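Local coordinates for protein glycosyl hydrolase (Bacteroides ovatus, PDB 3QC2) that belongs to the glycosyl hydrolases and probably folds as a five-bladed beta-propeller like its relatives, at residues F37-L41 with P103-N109; P124-V128 with S181-T186. All coordinates share one frame; numbering follows the deposited sequence.

Contact 1 (F37-L41 with P103-N109); sequences FYCPL and PVFYPDN
Phe-37 and Tyr-106 form an edge-to-face aromatic pair where the small hairpin of strands 37-39 and 44-46 meets the loop joining the first two blades of what family and strand order suggest is a five-bladed beta-propeller. Their centroids are 4.8 Å apart and their planes meet at 58°, so the rings are tilted and not squarely T-shaped. Phe-37 presents its far end: CZ stands over the centre of the tyrosine ring, 3.8 Å from Tyr-106 CD1. Tyr-106 holds its ring there with CG between the backbone N and the carbonyl carbon (chi1 46°).

A CH-pi contact with Pro-103 completes the setting of the phenylalanine. Pro-103 CG sits 3.6 Å from the centroid of the Phe-37 ring, only 7° off its normal, and Pro-103 CD reaches 3.5 Å from Phe-37 CG. Against the opposite face, offset toward the rim, lies the backbone N of Cys-39, so the ring is held between the proline and its own strand. Arg-85 of strand 84-91 touches both aromatic side chains.

Past the strand, packing is between aliphatic groups and backbone. Leu-41 lays its two branches along the 107-109 backbone: CD1 lies 3.7 Å from Pro-107 C, while CD2 comes to 3.6 Å from Asn-109 N. Trp-117 touches both Leu-41 and Pro-107, and Lys-113 of helix 113-116 also meets the leucine.

Asp-108 meets Pro-40. The Asp-108 side chain crosses that of Pro-40 at about a right angle, its OD1 3.0 Å from Pro-40 CG; Pro-40 CG also lies 4.2 Å from Tyr-106 CE1.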
ATOM      1  N   PHE A  37      15.716  16.675 -10.256  1.00 35.23           N
ATOM      2  CA  PHE A  37      15.842  15.472 -11.084  1.00 34.92           C
ATOM      3  C   PHE A  37      15.593  15.823 -12.554  1.00 35.87           C
ATOM      4  O   PHE A  37      14.654  16.562 -12.866  1.00 36.09           O
ATOM      5  CB  PHE A  37      14.841  14.414 -10.597  1.00 33.77           C
ATOM      6  CG  PHE A  37      14.528  13.335 -11.612  1.00 33.18           C
ATOM      7  CD1 PHE A  37      15.495  12.411 -11.995  1.00 33.37           C
ATOM      8  CD2 PHE A  37      13.249  13.222 -12.148  1.00 32.76           C
ATOM      9  CE1 PHE A  37      15.194  11.401 -12.919  1.00 33.09           C
ATOM     10  CE2 PHE A  37      12.943  12.213 -13.076  1.00 32.51           C
ATOM     11  CZ  PHE A  37      13.913  11.310 -13.458  1.00 32.66           C
ATOM     12  N   TYR A  38      16.446  15.313 -13.453  1.00 36.49           N
ATOM     13  CA  TYR A  38      16.257  15.538 -14.885  1.00 37.37           C
ATOM     14  C   TYR A  38      15.268  14.504 -15.437  1.00 36.67           C
ATOM     15  O   TYR A  38      15.623  13.319 -15.644  1.00 36.31           O
ATOM     16  CB  TYR A  38      17.570  15.465 -15.658  1.00 38.45           C
ATOM     17  CG  TYR A  38      17.387  15.803 -17.131  1.00 40.33           C
ATOM     18  CD1 TYR A  38      17.427  17.128 -17.570  1.00 41.99           C
ATOM     19  CD2 TYR A  38      17.144  14.799 -18.079  1.00 41.02           C
ATOM     20  CE1 TYR A  38      17.245  17.449 -18.918  1.00 43.77           C
ATOM     21  CE2 TYR A  38      16.964  15.109 -19.430  1.00 42.81           C
ATOM     22  CZ  TYR A  38      17.014  16.431 -19.844  1.00 43.97           C
ATOM     23  OH  TYR A  38      16.836  16.736 -21.171  1.00 46.23           O
ATOM     24  N   CYS A  39      14.033  14.948 -15.664  1.00 36.45           N
ATOM     25  CA  CYS A  39      12.987  14.086 -16.198  1.00 35.90           C
ATOM     26  C   CYS A  39      13.199  13.905 -17.704  1.00 36.99           C
ATOM     27  O   CYS A  39      13.152  14.883 -18.455  1.00 37.81           O
ATOM     28  CB  CYS A  39      11.610  14.684 -15.930  1.00 35.51           C
ATOM     29  SG  CYS A  39      10.267  13.729 -16.596  1.00 34.72           S
ATOM     30  N   PRO A  40      13.423  12.646 -18.151  1.00 36.91           N
ATOM     31  CA  PRO A  40      13.677  12.374 -19.567  1.00 38.19           C
ATOM     32  C   PRO A  40      12.483  12.674 -20.498  1.00 38.93           C
ATOM     33  O   PRO A  40      12.687  12.895 -21.696  1.00 40.15           O
ATOM     34  CB  PRO A  40      14.020  10.874 -19.580  1.00 37.69           C
ATOM     35  CG  PRO A  40      13.382  10.328 -18.377  1.00 36.23           C
ATOM     36  CD  PRO A  40      13.370  11.406 -17.356  1.00 35.85           C
ATOM     37  N   LEU A  41      11.262  12.671 -19.946  1.00 38.47           N
ATOM     38  CA  LEU A  41      10.051  12.964 -20.725  1.00 39.17           C
ATOM     39  C   LEU A  41       9.771  14.472 -20.768  1.00 40.33           C
ATOM     40  O   LEU A  41       9.369  14.996 -21.803  1.00 41.19           O
ATOM     41  CB  LEU A  41       8.842  12.204 -20.164  1.00 38.04           C
ATOM     42  CG  LEU A  41       8.912  10.675 -20.262  1.00 37.10           C
ATOM     43  CD1 LEU A  41       7.664  10.049 -19.665  1.00 35.50           C
ATOM     44  CD2 LEU A  41       9.085  10.231 -21.714  1.00 38.10           C
ATOM     45  N   PRO A 103      14.802  10.178  -7.874  1.00 27.76           N
ATOM     46  CA  PRO A 103      13.887   9.023  -7.829  1.00 26.75           C
ATOM     47  C   PRO A 103      14.487   7.784  -8.489  1.00 26.48           C
ATOM     48  O   PRO A 103      15.280   7.908  -9.413  1.00 27.10           O
ATOM     49  CB  PRO A 103      12.651   9.518  -8.613  1.00 26.77           C
ATOM     50  CG  PRO A 103      13.186  10.520  -9.577  1.00 27.60           C
ATOM     51  CD  PRO A 103      14.422  11.147  -8.926  1.00 28.38           C
ATOM     52  N   VAL A 104      14.102   6.606  -8.010  1.00 25.68           N
ATOM     53  CA  VAL A 104      14.610   5.337  -8.569  1.00 25.70           C
ATOM     54  C   VAL A 104      13.624   4.661  -9.516  1.00 25.67           C
ATOM     55  O   VAL A 104      13.978   3.689 -10.189  1.00 26.01           O
ATOM     56  CB  VAL A 104      14.995   4.338  -7.458  1.00 25.27           C
ATOM     57  CG1 VAL A 104      16.136   4.908  -6.614  1.00 25.63           C
ATOM     58  CG2 VAL A 104      13.789   3.988  -6.589  1.00 24.15           C
ATOM     59  N   PHE A 105      12.389   5.163  -9.563  1.00 25.41           N
ATOM     60  CA  PHE A 105      11.370   4.600 -10.423  1.00 25.45           C
ATOM     61  C   PHE A 105      10.480   5.735 -10.910  1.00 25.85           C
ATOM     62  O   PHE A 105       9.930   6.480 -10.115  1.00 25.60           O
ATOM     63  CB  PHE A 105      10.576   3.541  -9.661  1.00 24.65           C
ATOM     64  CG  PHE A 105       9.727   2.664 -10.536  1.00 24.18           C
ATOM     65  CD1 PHE A 105      10.322   1.691 -11.348  1.00 24.82           C
ATOM     66  CD2 PHE A 105       8.324   2.780 -10.530  1.00 23.21           C
ATOM     67  CE1 PHE A 105       9.528   0.851 -12.177  1.00 24.56           C
ATOM     68  CE2 PHE A 105       7.529   1.952 -11.344  1.00 23.72           C
ATOM     69  CZ  PHE A 105       8.134   0.981 -12.169  1.00 24.01           C
ATOM     70  N   TYR A 106      10.351   5.859 -12.225  1.00 26.69           N
ATOM     71  CA  TYR A 106       9.598   6.952 -12.824  1.00 27.24           C
ATOM     72  C   TYR A 106       9.198   6.638 -14.270  1.00 27.89           C
ATOM     73  O   TYR A 106       9.718   5.697 -14.865  1.00 28.40           O
ATOM     74  CB  TYR A 106      10.467   8.216 -12.787  1.00 27.89           C
ATOM     75  CG  TYR A 106      11.903   7.970 -13.250  1.00 29.00           C
ATOM     76  CD1 TYR A 106      12.250   8.082 -14.593  1.00 30.53           C
ATOM     77  CD2 TYR A 106      12.910   7.607 -12.333  1.00 29.08           C
ATOM     78  CE1 TYR A 106      13.557   7.852 -15.026  1.00 31.43           C
ATOM     79  CE2 TYR A 106      14.213   7.370 -12.755  1.00 30.22           C
ATOM     80  CZ  TYR A 106      14.533   7.496 -14.106  1.00 31.52           C
ATOM     81  OH  TYR A 106      15.814   7.268 -14.541  1.00 32.98           O
ATOM     82  N   PRO A 107       8.238   7.411 -14.832  1.00 28.34           N
ATOM     83  CA  PRO A 107       7.890   7.205 -16.237  1.00 29.02           C
ATOM     84  C   PRO A 107       9.048   7.678 -17.112  1.00 30.12           C
ATOM     85  O   PRO A 107       9.702   8.676 -16.790  1.00 30.33           O
ATOM     86  CB  PRO A 107       6.650   8.082 -16.430  1.00 29.11           C
ATOM     87  CG  PRO A 107       6.714   9.077 -15.345  1.00 29.06           C
ATOM     88  CD  PRO A 107       7.360   8.409 -14.192  1.00 28.06           C
ATOM     89  N   ASP A 108       9.297   6.974 -18.201  1.00 30.77           N
ATOM     90  CA  ASP A 108      10.422   7.276 -19.059  1.00 31.85           C
ATOM     91  C   ASP A 108      10.079   6.859 -20.473  1.00 32.73           C
ATOM     92  O   ASP A 108       9.027   6.232 -20.705  1.00 32.31           O
ATOM     93  CB  ASP A 108      11.644   6.488 -18.532  1.00 31.70           C
ATOM     94  CG  ASP A 108      12.958   6.937 -19.134  1.00 33.13           C
ATOM     95  OD1 ASP A 108      12.968   7.812 -20.036  1.00 34.50           O
ATOM     96  OD2 ASP A 108      14.000   6.408 -18.697  1.00 34.19           O
ATOM     97  N   ASN A 109      10.945   7.196 -21.429  1.00 34.04           N
ATOM     98  CA  ASN A 109      10.728   6.814 -22.821  1.00 35.31           C
ATOM     99  C   ASN A 109      10.967   5.289 -22.994  1.00 35.17           C
ATOM    100  O   ASN A 109      11.905   4.856 -23.665  1.00 36.15           O
ATOM    101  CB  ASN A 109      11.626   7.634 -23.763  1.00 36.76           C
ATOM    102  CG  ASN A 109      11.214   7.495 -25.247  1.00 38.77           C
ATOM    103  OD1 ASN A 109      10.065   7.117 -25.570  1.00 39.50           O
ATOM    104  ND2 ASN A 109      12.139   7.811 -26.145  1.00 40.74           N
TER

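Contact 2 (P124-V128 with S181-T186); sequences PRIAV and SGSILT
Arg-125 reaches across to Ser-181, just before strand 182-189, and to Gly-182, its first residue, with its chain extended from CG to NE and its CD passing 3.2 Å from Gly-182 O. The last torsion (chi4 77°) turns the guanidinium out of the line of the chain, and Ser-181 CA lies 3.5 Å above one face of it, toward the rim. Two waters link the polar groups. Water 2, in the guanidinium plane at its edge, accepts from Arg-125 NH1 at 2.9 Å and donates to Ser-181 OG at 2.8 Å; water 1 accepts from Gly-182 N at 3.0 Å and only weakly from NH1. Arg-125 NE and NH2 bond to the carbonyls of Gly-251 and Cys-250, and Ser-181 OG to Glu-249, so strand 247-257 holds the guanidinium and the serine hydroxyl. Strands 120-128 and 182-189 are probably the inner strands of adjacent propeller blades; their segments run nearly parallel (13°), axes 7.4 Å apart. Next, Ala-127 points its CB toward the other strand, 4.0 Å from Thr-186 CG2 and 4.3 Å from Ile-184 CB; Ile-195 also touches Ala-127 and Ile-184. Thr-186 turns its methyl to Ala-127 while its OG1 bonds to Ala-254 O and Gln-193 NE2.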
ATOM      1  N   PRO A 124       3.123   2.176  -4.423  1.00 20.18           N
ATOM      2  CA  PRO A 124       3.773   0.906  -4.521  1.00 20.31           C
ATOM      3  C   PRO A 124       3.577  -0.001  -3.297  1.00 19.98           C
ATOM      4  O   PRO A 124       3.399   0.474  -2.163  1.00 19.57           O
ATOM      5  CB  PRO A 124       5.262   1.290  -4.637  1.00 20.68           C
ATOM      6  CG  PRO A 124       5.371   2.536  -3.943  1.00 20.54           C
ATOM      7  CD  PRO A 124       4.085   3.264  -4.215  1.00 20.36           C
ATOM      8  N   ARG A 125       3.609  -1.291  -3.563  1.00 20.23           N
ATOM      9  CA  ARG A 125       3.569  -2.331  -2.560  1.00 20.33           C
ATOM     10  C   ARG A 125       4.641  -3.319  -3.010  1.00 20.79           C
ATOM     11  O   ARG A 125       4.663  -3.719  -4.179  1.00 20.87           O
ATOM     12  CB  ARG A 125       2.197  -2.982  -2.499  1.00 20.22           C
ATOM     13  CG  ARG A 125       1.138  -2.080  -1.882  1.00 20.54           C
ATOM     14  CD  ARG A 125      -0.242  -2.538  -2.220  1.00 21.25           C
ATOM     15  NE  ARG A 125      -1.272  -1.694  -1.619  1.00 21.38           N
ATOM     16  CZ  ARG A 125      -1.639  -0.495  -2.064  1.00 21.97           C
ATOM     17  NH1 ARG A 125      -1.044   0.061  -3.122  1.00 23.24           N
ATOM     18  NH2 ARG A 125      -2.601   0.170  -1.430  1.00 21.88           N
ATOM     19  N   ILE A 126       5.547  -3.674  -2.096  1.00 20.99           N
ATOM     20  CA  ILE A 126       6.650  -4.561  -2.412  1.00 21.36           C
ATOM     21  C   ILE A 126       6.687  -5.800  -1.521  1.00 21.69           C
ATOM     22  O   ILE A 126       6.556  -5.707  -0.304  1.00 21.68           O
ATOM     23  CB  ILE A 126       8.020  -3.817  -2.287  1.00 21.82           C
ATOM     24  CG1 ILE A 126       8.105  -2.660  -3.314  1.00 21.75           C
ATOM     25  CG2 ILE A 126       9.197  -4.795  -2.482  1.00 21.47           C
ATOM     26  CD1 ILE A 126       9.432  -1.850  -3.248  1.00 21.70           C
ATOM     27  N   ALA A 127       6.849  -6.957  -2.157  1.00 22.14           N
ATOM     28  CA  ALA A 127       7.001  -8.222  -1.481  1.00 22.59           C
ATOM     29  C   ALA A 127       8.238  -8.871  -2.100  1.00 23.48           C
ATOM     30  O   ALA A 127       8.618  -8.535  -3.234  1.00 23.66           O
ATOM     31  CB  ALA A 127       5.779  -9.085  -1.674  1.00 22.37           C
ATOM     32  N   VAL A 128       8.879  -9.772  -1.362  1.00 24.09           N
ATOM     33  CA  VAL A 128      10.100 -10.431  -1.844  1.00 24.85           C
ATOM     34  C   VAL A 128       9.967 -11.939  -1.827  1.00 25.63           C
ATOM     35  O   VAL A 128       9.394 -12.500  -0.913  1.00 25.22           O
ATOM     36  CB  VAL A 128      11.349 -10.028  -0.989  1.00 25.25           C
ATOM     37  CG1 VAL A 128      11.188 -10.470   0.461  1.00 24.73           C
ATOM     38  CG2 VAL A 128      12.659 -10.618  -1.613  1.00 25.61           C
ATOM     39  N   SER A 181      -3.786  -1.058  -6.265  1.00 22.88           N
ATOM     40  CA  SER A 181      -3.612  -1.635  -4.925  1.00 22.21           C
ATOM     41  C   SER A 181      -3.590  -3.169  -4.856  1.00 22.07           C
ATOM     42  O   SER A 181      -4.610  -3.792  -4.589  1.00 22.08           O
ATOM     43  CB  SER A 181      -4.709  -1.088  -3.998  1.00 21.87           C
ATOM     44  OG  SER A 181      -4.779   0.322  -4.094  1.00 22.01           O
ATOM     45  N   GLY A 182      -2.411  -3.757  -5.059  1.00 21.85           N
ATOM     46  CA  GLY A 182      -2.238  -5.212  -5.013  1.00 21.87           C
ATOM     47  C   GLY A 182      -1.413  -5.689  -3.815  1.00 21.52           C
ATOM     48  O   GLY A 182      -0.242  -5.330  -3.681  1.00 21.41           O
ATOM     49  N   SER A 183      -2.028  -6.523  -2.964  1.00 21.14           N
ATOM     50  CA  SER A 183      -1.368  -7.073  -1.767  1.00 20.89           C
ATOM     51  C   SER A 183      -1.051  -8.563  -1.930  1.00 21.12           C
ATOM     52  O   SER A 183      -1.896  -9.424  -1.671  1.00 20.76           O
ATOM     53  CB  SER A 183      -2.253  -6.870  -0.546  1.00 20.51           C
ATOM     54  OG  SER A 183      -2.506  -5.501  -0.355  1.00 20.23           O
ATOM     55  N   ILE A 184       0.178  -8.866  -2.342  1.00 21.40           N
ATOM     56  CA  ILE A 184       0.591 -10.257  -2.554  1.00 21.94           C
ATOM     57  C   ILE A 184       0.631 -11.015  -1.234  1.00 22.13           C
ATOM     58  O   ILE A 184       0.958 -10.439  -0.184  1.00 22.06           O
ATOM     59  CB  ILE A 184       1.969 -10.350  -3.249  1.00 22.32           C
ATOM     60  CG1 ILE A 184       1.912  -9.712  -4.637  1.00 22.12           C
ATOM     61  CG2 ILE A 184       2.418 -11.810  -3.375  1.00 22.44           C
ATOM     62  CD1 ILE A 184       3.252  -9.682  -5.347  1.00 22.11           C
ATOM     63  N   LEU A 185       0.288 -12.301  -1.288  1.00 22.52           N
ATOM     64  CA  LEU A 185       0.290 -13.143  -0.097  1.00 22.83           C
ATOM     65  C   LEU A 185       1.717 -13.487   0.305  1.00 23.12           C
ATOM     66  O   LEU A 185       2.527 -13.883  -0.535  1.00 23.45           O
ATOM     67  CB  LEU A 185      -0.494 -14.423  -0.343  1.00 23.28           C
ATOM     68  CG  LEU A 185      -0.681 -15.337   0.870  1.00 23.54           C
ATOM     69  CD1 LEU A 185      -1.478 -14.633   1.980  1.00 22.51           C
ATOM     70  CD2 LEU A 185      -1.364 -16.581   0.447  1.00 23.93           C
ATOM     71  N   THR A 186       2.003 -13.342   1.600  1.00 23.10           N
ATOM     72  CA  THR A 186       3.302 -13.605   2.147  1.00 23.72           C
ATOM     73  C   THR A 186       3.194 -14.374   3.450  1.00 24.66           C
ATOM     74  O   THR A 186       2.114 -14.492   4.020  1.00 24.29           O
ATOM     75  CB  THR A 186       4.052 -12.286   2.460  1.00 23.30           C
ATOM     76  OG1 THR A 186       3.352 -11.566   3.487  1.00 22.27           O
ATOM     77  CG2 THR A 186       4.170 -11.419   1.216  1.00 22.80           C
TER
HETATM   78  O   HOH W   1      -0.267  -1.728  -5.737  1.00 17.43           O
HETATM   79  O   HOH W   2      -2.898   2.282  -3.484  1.00 24.18           O

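In the fold
From the N terminus the chain first forms the hairpin of strands 37-39 and 44-46, then builds the four-stranded sheet 52-99. Contact 1 closes that loop, bringing the connection after strand 98-99 back against the hairpin. Helix 113-116 follows, and strand 120-128 opens the next four-stranded sheet; contact 2 closes when the chain, having completed this sheet, sets strand 182-189 beside strand 120-128. The two loops run in series, neither nested nor crossed. The centre of contact 1 lies about 22 Å from the chain centre and that of contact 2 about 8 Å, the two about 23 Å apart: one joins an outlying hairpin to an inter-sheet loop, the other unites strands of successive sheets near the middle.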